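Local structure of conserved hypothetical protein TM1158 (1O1Y) at residues 17-22 against 40-45; 44-49 against 76-81; 129-134 against 160-165; 154-159 against 169-174. The protein is a putative glutamine amidotransferase, from a family whose members release ammonia from glutamine and pass it to an acceptor, although its own acceptor substrate is not established. All blocks are in the same frame, centred on the assembly; numbering follows the deposited sequence. Where two conformers were deposited one is given.

Contact 1 of 4, residues 17-22 against 40-45; sequences AIRHVE and FDYLDT
A17 and I18 pair with Y42 and L43 as neighbouring parallel strands, with backbone bonds from A17 N to D41 O, L43 N to A17 O and R19 N to L43 O. Just past the pairing, R19 and D44 lie side by side and point the same way. The guanidinium grips the carboxylate side-on: NE of R19 reaches OD2 of D44 at 2.8 Å and NH2 of R19 reaches OD1 of D44 at 3.0 Å, each oxygen using its syn lone pair. The R19 chain bends at chi3 (60°), which places NE beside the carboxylate. Strands 14-18 and 39-43 are joined by helix 28-35 in a beta-alpha-beta unit of the flavodoxin-like fold, with 39-43 outermost in the sheet. On the face that carries A17 and Y42, the R19 guanidinium lies flat on the tyrosine ring, a cation-pi stack with CZ of R19 3.9 Å from the ring centroid and the planes 7° apart. CG of E22 lies over the rim of the opposite guanidinium face. The Y42 hydroxyl is hydrogen-bonded to E30. A water donates to O of R19 and OD2 of D44, so that OD2 is held by both R19 NE and the water. On the opposite sheet face, I18 CG1 meets L43 CD2 at 4.2 Å.

Contact 2 of 4, residues 44-49 against 76-81; sequences DTPKGE and YPFLKY
P46 lies over the face of the F78 ring, its CG 3.7 Å from the ring centroid and only 9° off the ring normal, a CH-pi contact centred on the aromatic. CB of P46 rests nearer the rim, 3.8 Å from CE2 of F78, and CA of P46 approaches CD2 of F78 at 3.6 Å, so that one side of the proline covers much of the ring. F78 has CG between its backbone N and carbonyl carbon (chi1 55°), which turns the ring to P46. The carbonyl carbon of Y76 sits above the other face, offset toward the rim. These residues join a short 3-10 turn, 45-47, in the loop after strand 39-43 to the first turn of helix 78-92, which packs against the sheet of the flavodoxin-like fold. T45 crosses F78 at about a right angle, with OG1 of T45 3.6 Å from CD1 of F78; this hydroxyl is hydrogen-bonded to E82, one turn further along the helix. The methyl CG2 of T45 meets the edge of the Y81 ring, near its plane, at 4.1 Å from CD2 of Y81. The Y81 hydroxyl is hydrogen-bonded to the backbone N of L51, while K50 makes a cation-pi contact with the ring.

Contact 3 of 4, residues 129-134 against 160-165; sequences EKVSDN and ATRVFT
V131 N binds V163 O at 2.9 Å from well above the carbonyl plane, the donor standing 45° out of it. Before this bond the pairing is regular: E129 and T165 are an antiparallel hydrogen-bonded pair, N of each donating to O of the other at 2.9 Å. Beyond it a water takes over, donating to O of V131 and O of R162. In the non-hydrogen-bonded K130-F164 pair, CB of K130 lies 3.8 Å from CE1 of F164, and NZ of K130 binds the carbonyl of F137. On the E129-T165 face, CG1 of V131 meets CG2 of T165 at 3.6 Å, the two side chains crossing at about a right angle. S132 has OG anti to its backbone N (chi1 175°), where it accepts from N of N134 at 2.9 Å in an ST turn, and CB of S132 lies 3.5 Å from O of R162. An alanine here would probably leave the N134 amide without this acceptor and the turn less firmly held. Strand 161-165 pairs on its other side with strand 173-176, where V163 and F164 form a classic beta bulge opposite G173. The arrangement belongs to the antiparallel half of the central mixed sheet, as in related glutamine amidotransferase domains.

Contact 4 of 4, residues 154-159 against 169-174; sequences FDLPRR and YENQGF
The hydrophobic core between the mixed sheet and helix 102-109 takes in F154 and F174, whose rings meet obliquely, with planes at 71° and CE2 of F154 3.5 Å from CD1 of F174. Both rings also touch that helix, F154 at A107 and F174 at L106. CD of P157 lies over the centre of one face of F174, while L156 passes it in the opposite direction, CD1 of L156 lying 3.7 Å from CB of F174. Here the loop leading out of strand 152-154 folds over the start of strand 173-176, where Q172 and G173 form a classic beta bulge opposite F164. N171 ties the loop down: ND2 donates to O of F154 at 2.8 Å, in the carbonyl plane and on a lone pair. A water accepts from both ND2 of N171 and N of L156, bridging two donors. OD1 of N171 in turn accepts from R162. A leucine in place of N171 would probably leave the F154 carbonyl and the R162 NE without these partners.

How the contacts relate
From the N terminus, contact 1 closes the beta-alpha-beta loop from strand 14-18 through helix 28-35 to strand 39-43. Contact 2 begins where contact 1 ends, sharing D44 and T45, and ties the following loop to helix 78-92; P46 also packs against the carbonyl oxygens of R19 and H20. Contacts 3 and 4 lie on the antiparallel side of the sheet that contact 1 reaches, their centres about 27 and 25 Å from its centre. Contact 3 closes the stretch from strand 125-130 to strand 161-165, contact 4 that from the loop after 152-154 to strand 173-176, and the two cross. Strands 161-165 and 173-176 are neighbours, and T165 OG1 lies 2.8 Å from E170 O, a probable hydrogen bond.

Contact 1 of 4, residues 17-22 against 40-45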
loop_
_atom_site.group_PDB
_atom_site.type_symbol
_atom_site.label_atom_id
_atom_site.label_comp_id
_atom_site.label_asym_id
_atom_site.label_seq_id
_atom_site.Cartn_x
_atom_site.Cartn_y
_atom_site.Cartn_z
ATOM N N ALA A 17 1.811 -3.256 11.078
ATOM C CA ALA A 17 1.877 -2.122 10.156
ATOM C C ALA A 17 3.342 -1.628 10.067
ATOM O O ALA A 17 3.843 -0.959 10.962
ATOM C CB ALA A 17 0.955 -0.998 10.624
ATOM N N ILE A 18 4.006 -1.983 8.978
ATOM C CA ILE A 18 5.394 -1.629 8.755
ATOM C C ILE A 18 5.416 -0.273 8.020
ATOM O O ILE A 18 4.966 -0.142 6.893
ATOM C CB ILE A 18 6.149 -2.699 7.951
ATOM C CG1 ILE A 18 6.022 -4.076 8.638
ATOM C CG2 ILE A 18 7.617 -2.304 7.770
ATOM C CD1 ILE A 18 6.574 -5.246 7.780
ATOM N N ARG A 19 5.935 0.710 8.715
ATOM C CA ARG A 19 5.859 2.108 8.322
ATOM C C ARG A 19 7.242 2.736 8.076
ATOM O O ARG A 19 8.160 2.617 8.881
ATOM C CB ARG A 19 5.129 2.884 9.408
ATOM C CG ARG A 19 4.995 4.426 9.068
ATOM C CD ARG A 19 4.044 5.174 9.964
ATOM N NE ARG A 19 4.473 5.092 11.370
ATOM C CZ ARG A 19 3.804 5.588 12.408
ATOM N NH1 ARG A 19 2.757 6.382 12.228
ATOM N NH2 ARG A 19 4.234 5.364 13.642
ATOM N N HIS A 20 7.375 3.370 6.925
ATOM C CA HIS A 20 8.624 4.014 6.542
ATOM C C HIS A 20 8.703 5.498 6.809
ATOM O O HIS A 20 9.791 6.033 7.018
ATOM C CB HIS A 20 8.772 3.819 5.088
ATOM C CG HIS A 20 8.812 2.391 4.697
ATOM N ND1 HIS A 20 8.047 1.884 3.672
ATOM C CD2 HIS A 20 9.421 1.331 5.281
ATOM C CE1 HIS A 20 8.308 0.591 3.537
ATOM N NE2 HIS A 20 9.149 0.233 4.496
ATOM N N VAL A 21 7.548 6.150 6.780
ATOM C CA VAL A 21 7.445 7.595 6.923
ATOM C C VAL A 21 6.274 7.831 7.842
ATOM O O VAL A 21 5.206 7.299 7.570
ATOM C CB VAL A 21 7.166 8.252 5.549
ATOM C CG1 VAL A 21 7.028 9.738 5.692
ATOM C CG2 VAL A 21 8.346 7.952 4.559
ATOM N N GLU A 22 6.470 8.615 8.903
ATOM C CA GLU A 22 5.452 8.723 9.956
ATOM C C GLU A 22 4.082 9.166 9.429
ATOM O O GLU A 22 3.050 8.606 9.814
ATOM C CB GLU A 22 5.906 9.655 11.059
ATOM C CG GLU A 22 4.924 9.710 12.220
ATOM C CD GLU A 22 5.470 10.490 13.394
ATOM O OE1 GLU A 22 6.583 11.071 13.281
ATOM O OE2 GLU A 22 4.777 10.517 14.435
ATOM N N PHE A 40 -3.405 -3.536 16.501
ATOM C CA PHE A 40 -2.330 -3.282 15.541
ATOM C C PHE A 40 -1.080 -2.718 16.204
ATOM O O PHE A 40 -1.145 -1.982 17.225
ATOM C CB PHE A 40 -2.800 -2.406 14.368
ATOM C CG PHE A 40 -3.305 -1.054 14.774
ATOM C CD1 PHE A 40 -2.486 0.063 14.654
ATOM C CD2 PHE A 40 -4.604 -0.902 15.273
ATOM C CE1 PHE A 40 -2.938 1.318 15.040
ATOM C CE2 PHE A 40 -5.082 0.352 15.668
ATOM C CZ PHE A 40 -4.243 1.471 15.549
ATOM N N ASP A 41 0.056 -3.108 15.656
ATOM C CA ASP A 41 1.377 -2.622 16.071
ATOM C C ASP A 41 2.015 -1.949 14.891
ATOM O O ASP A 41 2.099 -2.544 13.801
ATOM C CB ASP A 41 2.287 -3.790 16.476
ATOM C CG ASP A 41 1.749 -4.603 17.656
ATOM O OD1 ASP A 41 1.071 -4.060 18.546
ATOM O OD2 ASP A 41 2.060 -5.785 17.829
ATOM N N TYR A 42 2.440 -0.693 15.063
ATOM C CA TYR A 42 3.298 -0.097 14.051
ATOM C C TYR A 42 4.720 -0.631 14.283
ATOM O O TYR A 42 5.201 -0.734 15.421
ATOM C CB TYR A 42 3.334 1.425 14.152
ATOM C CG TYR A 42 2.194 2.124 13.444
ATOM C CD1 TYR A 42 1.166 2.705 14.148
ATOM C CD2 TYR A 42 2.193 2.243 12.052
ATOM C CE1 TYR A 42 0.155 3.357 13.511
ATOM C CE2 TYR A 42 1.179 2.871 11.401
ATOM C CZ TYR A 42 0.172 3.455 12.121
ATOM O OH TYR A 42 -0.834 4.079 11.466
ATOM N N LEU A 43 5.391 -0.939 13.204
ATOM C CA LEU A 43 6.829 -1.260 13.223
ATOM C C LEU A 43 7.538 -0.175 12.390
ATOM O O LEU A 43 7.408 -0.145 11.186
ATOM C CB LEU A 43 7.109 -2.625 12.643
ATOM C CG LEU A 43 8.589 -3.043 12.671
ATOM C CD1 LEU A 43 9.103 -3.224 14.082
ATOM C CD2 LEU A 43 8.765 -4.311 11.851
ATOM N N ASP A 44 8.234 0.718 13.067
ATOM C CA ASP A 44 8.956 1.822 12.427
ATOM C C ASP A 44 10.409 1.418 12.307
ATOM O O ASP A 44 11.254 1.733 13.153
ATOM C CB ASP A 44 8.807 3.098 13.224
ATOM C CG ASP A 44 7.395 3.654 13.119
ATOM O OD1 ASP A 44 6.644 3.589 14.109
ATOM O OD2 ASP A 44 6.971 4.127 12.062
ATOM N N THR A 45 10.682 0.686 11.241
ATOM C CA THR A 45 12.013 0.143 11.042
ATOM C C THR A 45 13.084 1.220 10.867
ATOM O O THR A 45 14.206 0.980 11.279
ATOM C CB THR A 45 12.080 -0.796 9.837
ATOM O OG1 THR A 45 11.505 -0.151 8.705
ATOM C CG2 THR A 45 11.191 -2.058 10.098
HETATM O O HOH W 1 8.842 4.916 10.188
#

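Contact 2 of 4, residues 44-49 against 76-81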
loop_
_atom_site.group_PDB
_atom_site.type_symbol
_atom_site.label_atom_id
_atom_site.label_comp_id
_atom_site.label_asym_id
_atom_site.label_seq_id
_atom_site.Cartn_x
_atom_site.Cartn_y
_atom_site.Cartn_z
ATOM N N ASP A 44 8.234 0.718 13.067
ATOM C CA ASP A 44 8.956 1.822 12.427
ATOM C C ASP A 44 10.409 1.418 12.307
ATOM O O ASP A 44 11.254 1.733 13.153
ATOM C CB ASP A 44 8.807 3.098 13.224
ATOM C CG ASP A 44 7.395 3.654 13.119
ATOM O OD1 ASP A 44 6.644 3.589 14.109
ATOM O OD2 ASP A 44 6.971 4.127 12.062
ATOM N N THR A 45 10.682 0.686 11.241
ATOM C CA THR A 45 12.013 0.143 11.042
ATOM C C THR A 45 13.084 1.220 10.867
ATOM O O THR A 45 14.206 0.980 11.279
ATOM C CB THR A 45 12.080 -0.796 9.837
ATOM O OG1 THR A 45 11.505 -0.151 8.705
ATOM C CG2 THR A 45 11.191 -2.058 10.098
ATOM N N PRO A 46 12.784 2.384 10.286
ATOM C CA PRO A 46 13.837 3.416 10.195
ATOM C C PRO A 46 14.294 3.913 11.530
ATOM O O PRO A 46 15.385 4.482 11.644
ATOM C CB PRO A 46 13.179 4.518 9.358
ATOM C CG PRO A 46 12.135 3.818 8.628
ATOM C CD PRO A 46 11.549 2.838 9.623
ATOM N N LYS A 47 13.509 3.675 12.569
ATOM C CA LYS A 47 13.912 3.997 13.924
ATOM C C LYS A 47 14.727 2.920 14.611
ATOM O O LYS A 47 15.026 3.043 15.791
ATOM C CB LYS A 47 12.696 4.274 14.781
ATOM C CG LYS A 47 11.923 5.464 14.316
ATOM C CD LYS A 47 10.883 5.784 15.342
ATOM C CE LYS A 47 9.912 6.815 14.855
ATOM N NZ LYS A 47 9.277 7.460 16.047
ATOM N N GLY A 48 15.071 1.864 13.881
ATOM C CA GLY A 48 15.753 0.725 14.459
ATOM C C GLY A 48 14.839 -0.311 15.100
ATOM O O GLY A 48 15.317 -1.254 15.742
ATOM N N GLU A 49 13.533 -0.145 14.958
ATOM C CA GLU A 49 12.606 -1.056 15.606
ATOM C C GLU A 49 12.638 -2.428 14.930
ATOM O O GLU A 49 12.766 -2.524 13.723
ATOM C CB GLU A 49 11.188 -0.491 15.591
ATOM C CG GLU A 49 11.017 0.667 16.564
ATOM C CD GLU A 49 9.595 1.209 16.605
ATOM O OE1 GLU A 49 8.653 0.614 15.985
ATOM O OE2 GLU A 49 9.418 2.248 17.276
ATOM N N TYR A 76 19.532 2.860 3.013
ATOM C CA TYR A 76 18.455 2.601 3.973
ATOM C C TYR A 76 18.581 1.154 4.479
ATOM O O TYR A 76 17.857 0.284 4.016
ATOM C CB TYR A 76 17.076 2.823 3.308
ATOM C CG TYR A 76 16.934 4.221 2.686
ATOM C CD1 TYR A 76 16.836 5.351 3.484
ATOM C CD2 TYR A 76 16.931 4.406 1.309
ATOM C CE1 TYR A 76 16.739 6.603 2.921
ATOM C CE2 TYR A 76 16.794 5.634 0.757
ATOM C CZ TYR A 76 16.735 6.746 1.567
ATOM O OH TYR A 76 16.634 8.009 1.036
ATOM N N PRO A 77 19.509 0.894 5.380
ATOM C CA PRO A 77 19.760 -0.485 5.827
ATOM C C PRO A 77 18.549 -1.188 6.461
ATOM O O PRO A 77 18.506 -2.425 6.427
ATOM C CB PRO A 77 20.882 -0.330 6.852
ATOM C CG PRO A 77 21.520 0.951 6.574
ATOM C CD PRO A 77 20.472 1.838 5.994
ATOM N N PHE A 78 17.589 -0.435 6.994
ATOM C CA PHE A 78 16.352 -1.041 7.495
ATOM C C PHE A 78 15.603 -1.855 6.447
ATOM O O PHE A 78 14.845 -2.755 6.807
ATOM C CB PHE A 78 15.398 -0.005 8.153
ATOM C CG PHE A 78 15.037 1.158 7.277
ATOM C CD1 PHE A 78 13.985 1.092 6.387
ATOM C CD2 PHE A 78 15.764 2.346 7.366
ATOM C CE1 PHE A 78 13.662 2.195 5.558
ATOM C CE2 PHE A 78 15.448 3.445 6.564
ATOM C CZ PHE A 78 14.406 3.367 5.659
ATOM N N LEU A 79 15.778 -1.526 5.160
ATOM C CA LEU A 79 15.126 -2.261 4.099
ATOM C C LEU A 79 15.586 -3.701 4.043
ATOM O O LEU A 79 14.777 -4.577 3.704
ATOM C CB LEU A 79 15.303 -1.611 2.719
ATOM C CG LEU A 79 14.753 -0.211 2.453
ATOM C CD1 LEU A 79 15.195 0.301 1.099
ATOM C CD2 LEU A 79 13.253 -0.194 2.590
ATOM N N LYS A 80 16.837 -3.977 4.371
ATOM C CA LYS A 80 17.337 -5.336 4.392
ATOM C C LYS A 80 16.514 -6.210 5.364
ATOM O O LYS A 80 16.140 -7.323 5.045
ATOM C CB LYS A 80 18.832 -5.335 4.760
ATOM C CG LYS A 80 19.477 -6.686 4.660
ATOM N N TYR A 81 16.242 -5.678 6.551
ATOM C CA TYR A 81 15.403 -6.371 7.538
ATOM C C TYR A 81 13.980 -6.587 7.026
ATOM O O TYR A 81 13.388 -7.657 7.200
ATOM C CB TYR A 81 15.384 -5.545 8.824
ATOM C CG TYR A 81 14.556 -6.116 9.926
ATOM C CD1 TYR A 81 14.852 -7.345 10.465
ATOM C CD2 TYR A 81 13.459 -5.428 10.432
ATOM C CE1 TYR A 81 14.080 -7.870 11.523
ATOM C CE2 TYR A 81 12.675 -5.962 11.473
ATOM C CZ TYR A 81 12.982 -7.172 11.997
ATOM O OH TYR A 81 12.244 -7.715 13.041
#

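Contact 3 of 4, residues 129-134 against 160-165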
loop_
_atom_site.group_PDB
_atom_site.type_symbol
_atom_site.label_atom_id
_atom_site.label_comp_id
_atom_site.label_asym_id
_atom_site.label_seq_id
_atom_site.Cartn_x
_atom_site.Cartn_y
_atom_site.Cartn_z
ATOM N N GLU A 129 -7.946 0.494 -13.564
ATOM C CA GLU A 129 -8.950 -0.415 -14.074
ATOM C C GLU A 129 -8.653 -1.859 -13.571
ATOM O O GLU A 129 -7.486 -2.329 -13.485
ATOM C CB GLU A 129 -8.967 -0.363 -15.612
ATOM C CG GLU A 129 -9.238 1.039 -16.203
ATOM C CD GLU A 129 -8.043 1.959 -16.262
ATOM O OE1 GLU A 129 -6.916 1.489 -16.525
ATOM O OE2 GLU A 129 -8.240 3.205 -16.018
ATOM N N LYS A 130 -9.709 -2.541 -13.201
ATOM C CA LYS A 130 -9.656 -3.880 -12.643
ATOM C C LYS A 130 -9.739 -4.949 -13.709
ATOM O O LYS A 130 -10.680 -5.013 -14.451
ATOM C CB LYS A 130 -10.720 -4.060 -11.553
ATOM C CG LYS A 130 -10.546 -5.363 -10.704
ATOM C CD LYS A 130 -11.653 -5.614 -9.675
ATOM C CE LYS A 130 -12.865 -6.277 -10.226
ATOM N NZ LYS A 130 -13.824 -6.708 -9.156
ATOM N N VAL A 131 -8.691 -5.778 -13.779
ATOM C CA VAL A 131 -8.497 -6.694 -14.862
ATOM C C VAL A 131 -8.481 -8.159 -14.390
ATOM O O VAL A 131 -8.008 -9.047 -15.068
ATOM C CB VAL A 131 -7.208 -6.330 -15.645
ATOM C CG1 VAL A 131 -7.332 -4.957 -16.243
ATOM C CG2 VAL A 131 -5.954 -6.385 -14.794
ATOM N N SER A 132 -9.068 -8.408 -13.232
ATOM C CA SER A 132 -9.160 -9.755 -12.674
ATOM C C SER A 132 -10.417 -9.924 -11.839
ATOM O O SER A 132 -10.836 -8.988 -11.163
ATOM C CB SER A 132 -7.966 -9.988 -11.738
ATOM O OG SER A 132 -8.043 -11.230 -11.073
ATOM N N ASP A 133 -10.954 -11.141 -11.813
ATOM C CA ASP A 133 -12.045 -11.509 -10.874
ATOM C C ASP A 133 -11.527 -12.066 -9.548
ATOM O O ASP A 133 -12.298 -12.702 -8.810
ATOM C CB ASP A 133 -13.100 -12.452 -11.444
ATOM C CG ASP A 133 -14.389 -12.530 -10.530
ATOM O OD1 ASP A 133 -14.790 -11.494 -9.897
ATOM O OD2 ASP A 133 -15.039 -13.581 -10.378
ATOM N N ASN A 134 -10.267 -11.807 -9.224
ATOM C CA ASN A 134 -9.695 -12.231 -7.925
ATOM C C ASN A 134 -10.629 -11.877 -6.780
ATOM O O ASN A 134 -11.059 -10.734 -6.631
ATOM C CB ASN A 134 -8.355 -11.528 -7.649
ATOM C CG ASN A 134 -7.718 -12.008 -6.352
ATOM O OD1 ASN A 134 -7.901 -11.378 -5.307
ATOM N ND2 ASN A 134 -6.974 -13.121 -6.415
ATOM N N ALA A 160 2.569 -14.012 -10.276
ATOM C CA ALA A 160 1.491 -13.146 -9.838
ATOM C C ALA A 160 0.392 -12.949 -10.872
ATOM O O ALA A 160 0.611 -13.066 -12.097
ATOM C CB ALA A 160 2.062 -11.785 -9.419
ATOM N N THR A 161 -0.801 -12.661 -10.365
ATOM C CA THR A 161 -1.938 -12.238 -11.171
ATOM C C THR A 161 -2.052 -10.761 -11.165
ATOM O O THR A 161 -2.132 -10.165 -10.106
ATOM C CB THR A 161 -3.200 -12.851 -10.566
ATOM O OG1 THR A 161 -3.059 -14.262 -10.671
ATOM C CG2 THR A 161 -4.432 -12.525 -11.414
ATOM N N ARG A 162 -2.075 -10.129 -12.334
ATOM C CA ARG A 162 -2.369 -8.694 -12.383
ATOM C C ARG A 162 -3.844 -8.475 -12.058
ATOM O O ARG A 162 -4.700 -9.156 -12.610
ATOM C CB ARG A 162 -2.138 -8.124 -13.781
ATOM C CG ARG A 162 -2.309 -6.598 -13.853
ATOM C CD ARG A 162 -2.079 -5.994 -15.234
ATOM N NE ARG A 162 -0.692 -6.180 -15.677
ATOM C CZ ARG A 162 -0.257 -7.042 -16.586
ATOM N NH1 ARG A 162 -1.069 -7.867 -17.280
ATOM N NH2 ARG A 162 1.051 -7.074 -16.820
ATOM N N VAL A 163 -4.110 -7.568 -11.135
ATOM C CA VAL A 163 -5.472 -7.222 -10.752
ATOM C C VAL A 163 -5.853 -5.810 -11.189
ATOM O O VAL A 163 -7.047 -5.564 -11.453
ATOM C CB VAL A 163 -5.699 -7.439 -9.240
ATOM C CG1 VAL A 163 -7.137 -7.070 -8.810
ATOM C CG2 VAL A 163 -5.499 -8.918 -8.927
ATOM N N PHE A 164 -4.907 -4.895 -11.190
ATOM C CA PHE A 164 -5.145 -3.551 -11.663
ATOM C C PHE A 164 -4.130 -3.081 -12.692
ATOM O O PHE A 164 -2.919 -3.322 -12.570
ATOM C CB PHE A 164 -5.176 -2.533 -10.521
ATOM C CG PHE A 164 -6.287 -2.774 -9.512
ATOM C CD1 PHE A 164 -7.587 -2.278 -9.733
ATOM C CD2 PHE A 164 -6.046 -3.537 -8.390
ATOM C CE1 PHE A 164 -8.603 -2.512 -8.830
ATOM C CE2 PHE A 164 -7.077 -3.773 -7.503
ATOM C CZ PHE A 164 -8.361 -3.269 -7.733
ATOM N N THR A 165 -4.639 -2.315 -13.640
ATOM C CA THR A 165 -3.835 -1.611 -14.626
ATOM C C THR A 165 -4.218 -0.139 -14.708
ATOM O O THR A 165 -5.083 0.321 -13.999
ATOM C CB THR A 165 -3.964 -2.348 -15.976
ATOM O OG1 THR A 165 -2.946 -1.914 -16.894
ATOM C CG2 THR A 165 -5.279 -2.031 -16.652
HETATM O O HOH W 2 -5.178 -10.200 -15.163
#

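Contact 4 of 4, residues 154-159 against 169-174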
loop_
_atom_site.group_PDB
_atom_site.type_symbol
_atom_site.label_atom_id
_atom_site.label_comp_id
_atom_site.label_asym_id
_atom_site.label_seq_id
_atom_site.Cartn_x
_atom_site.Cartn_y
_atom_site.Cartn_z
ATOM N N PHE A 154 6.953 -1.318 -11.674
ATOM C CA PHE A 154 7.537 -2.634 -11.635
ATOM C C PHE A 154 6.974 -3.504 -12.745
ATOM O O PHE A 154 5.916 -3.228 -13.297
ATOM C CB PHE A 154 7.300 -3.303 -10.260
ATOM C CG PHE A 154 5.860 -3.259 -9.796
ATOM C CD1 PHE A 154 5.395 -2.209 -9.018
ATOM C CD2 PHE A 154 4.959 -4.246 -10.187
ATOM C CE1 PHE A 154 4.041 -2.152 -8.650
ATOM C CE2 PHE A 154 3.617 -4.197 -9.815
ATOM C CZ PHE A 154 3.162 -3.149 -9.058
ATOM N N ASP A 155 7.713 -4.569 -13.048
ATOM C CA ASP A 155 7.227 -5.673 -13.874
ATOM C C ASP A 155 6.321 -6.566 -13.032
ATOM O O ASP A 155 6.442 -6.638 -11.823
ATOM C CB ASP A 155 8.377 -6.508 -14.350
ATOM C CG ASP A 155 9.183 -5.841 -15.439
ATOM O OD1 ASP A 155 8.642 -4.919 -16.107
ATOM O OD2 ASP A 155 10.360 -6.203 -15.687
ATOM N N LEU A 156 5.398 -7.255 -13.687
ATOM C CA LEU A 156 4.534 -8.220 -13.000
ATOM C C LEU A 156 5.317 -9.486 -12.695
ATOM O O LEU A 156 5.873 -10.087 -13.585
ATOM C CB LEU A 156 3.342 -8.555 -13.898
ATOM C CG LEU A 156 2.278 -9.529 -13.368
ATOM C CD1 LEU A 156 1.530 -8.884 -12.251
ATOM C CD2 LEU A 156 1.349 -9.917 -14.473
ATOM N N PRO A 157 5.410 -9.894 -11.426
ATOM C CA PRO A 157 6.146 -11.111 -11.129
ATOM C C PRO A 157 5.528 -12.307 -11.827
ATOM O O PRO A 157 4.313 -12.368 -12.059
ATOM C CB PRO A 157 5.993 -11.261 -9.624
ATOM C CG PRO A 157 5.780 -9.881 -9.102
ATOM C CD PRO A 157 4.957 -9.216 -10.194
ATOM N N ARG A 158 6.380 -13.245 -12.142
ATOM C CA ARG A 158 5.976 -14.393 -12.939
ATOM C C ARG A 158 4.844 -15.130 -12.254
ATOM O O ARG A 158 3.877 -15.539 -12.886
ATOM C CB ARG A 158 7.134 -15.336 -13.158
ATOM C CG ARG A 158 6.751 -16.503 -14.077
ATOM C CD ARG A 158 7.889 -17.475 -14.350
ATOM N NE ARG A 158 8.610 -17.756 -13.116
ATOM C CZ ARG A 158 8.351 -18.762 -12.294
ATOM N NH1 ARG A 158 7.421 -19.669 -12.585
ATOM N NH2 ARG A 158 9.064 -18.882 -11.182
ATOM N N ARG A 159 4.932 -15.318 -10.963
ATOM C CA ARG A 159 3.859 -16.128 -10.375
ATOM C C ARG A 159 2.546 -15.318 -10.046
ATOM O O ARG A 159 1.518 -15.879 -9.641
ATOM C CB ARG A 159 4.438 -16.848 -9.156
ATOM C CG ARG A 159 5.493 -17.944 -9.511
ATOM C CD ARG A 159 6.411 -18.328 -8.317
ATOM N NE ARG A 159 7.268 -17.203 -7.885
ATOM C CZ ARG A 159 7.920 -17.124 -6.715
ATOM N NH1 ARG A 159 7.827 -18.094 -5.802
ATOM N NH2 ARG A 159 8.676 -16.062 -6.453
ATOM N N TYR A 169 0.548 3.203 -16.490
ATOM C CA TYR A 169 1.339 2.089 -15.936
ATOM C C TYR A 169 0.539 0.804 -16.037
ATOM O O TYR A 169 -0.582 0.659 -15.492
ATOM C CB TYR A 169 1.833 2.396 -14.479
ATOM C CG TYR A 169 2.800 3.517 -14.555
ATOM C CD1 TYR A 169 4.038 3.316 -15.147
ATOM C CD2 TYR A 169 2.457 4.803 -14.181
ATOM C CE1 TYR A 169 4.909 4.353 -15.357
ATOM C CE2 TYR A 169 3.363 5.879 -14.374
ATOM C CZ TYR A 169 4.602 5.617 -14.958
ATOM O OH TYR A 169 5.564 6.559 -15.221
ATOM N N GLU A 170 1.115 -0.145 -16.769
ATOM C CA GLU A 170 0.459 -1.427 -16.977
ATOM C C GLU A 170 0.215 -2.146 -15.637
ATOM O O GLU A 170 -0.795 -2.849 -15.457
ATOM C CB GLU A 170 1.323 -2.321 -17.868
ATOM C CG GLU A 170 0.630 -3.633 -18.212
ATOM C CD GLU A 170 1.339 -4.410 -19.310
ATOM O OE1 GLU A 170 2.582 -4.411 -19.321
ATOM O OE2 GLU A 170 0.657 -5.027 -20.160
ATOM N N ASN A 171 1.158 -2.003 -14.710
ATOM C CA ASN A 171 1.092 -2.759 -13.450
ATOM C C ASN A 171 0.769 -1.879 -12.251
ATOM O O ASN A 171 1.623 -1.191 -11.726
ATOM C CB ASN A 171 2.392 -3.544 -13.255
ATOM C CG ASN A 171 2.681 -4.461 -14.404
ATOM O OD1 ASN A 171 1.804 -5.228 -14.837
ATOM N ND2 ASN A 171 3.928 -4.429 -14.908
ATOM N N GLN A 172 -0.503 -1.871 -11.882
ATOM C CA GLN A 172 -0.974 -1.062 -10.743
ATOM C C GLN A 172 -1.251 -1.898 -9.522
ATOM O O GLN A 172 -1.304 -1.365 -8.414
ATOM C CB GLN A 172 -2.205 -0.264 -11.164
ATOM C CG GLN A 172 -1.820 0.940 -12.062
ATOM C CD GLN A 172 -1.234 2.128 -11.331
ATOM O OE1 GLN A 172 -1.118 2.097 -10.100
ATOM N NE2 GLN A 172 -0.873 3.195 -12.088
ATOM N N GLY A 173 -1.523 -3.177 -9.694
ATOM C CA GLY A 173 -1.821 -4.034 -8.549
ATOM C C GLY A 173 -1.784 -5.509 -8.949
ATOM O O GLY A 173 -2.073 -5.859 -10.108
ATOM N N PHE A 174 -1.370 -6.367 -8.018
ATOM C CA PHE A 174 -1.230 -7.776 -8.280
ATOM C C PHE A 174 -1.449 -8.565 -7.017
ATOM O O PHE A 174 -1.406 -8.033 -5.936
ATOM C CB PHE A 174 0.133 -8.100 -8.909
ATOM C CG PHE A 174 1.302 -7.851 -7.989
ATOM C CD1 PHE A 174 1.907 -6.600 -7.920
ATOM C CD2 PHE A 174 1.768 -8.865 -7.164
ATOM C CE1 PHE A 174 2.974 -6.388 -7.064
ATOM C CE2 PHE A 174 2.868 -8.652 -6.309
ATOM C CZ PHE A 174 3.457 -7.409 -6.255
HETATM O O HOH W 3 4.894 -6.800 -16.650
#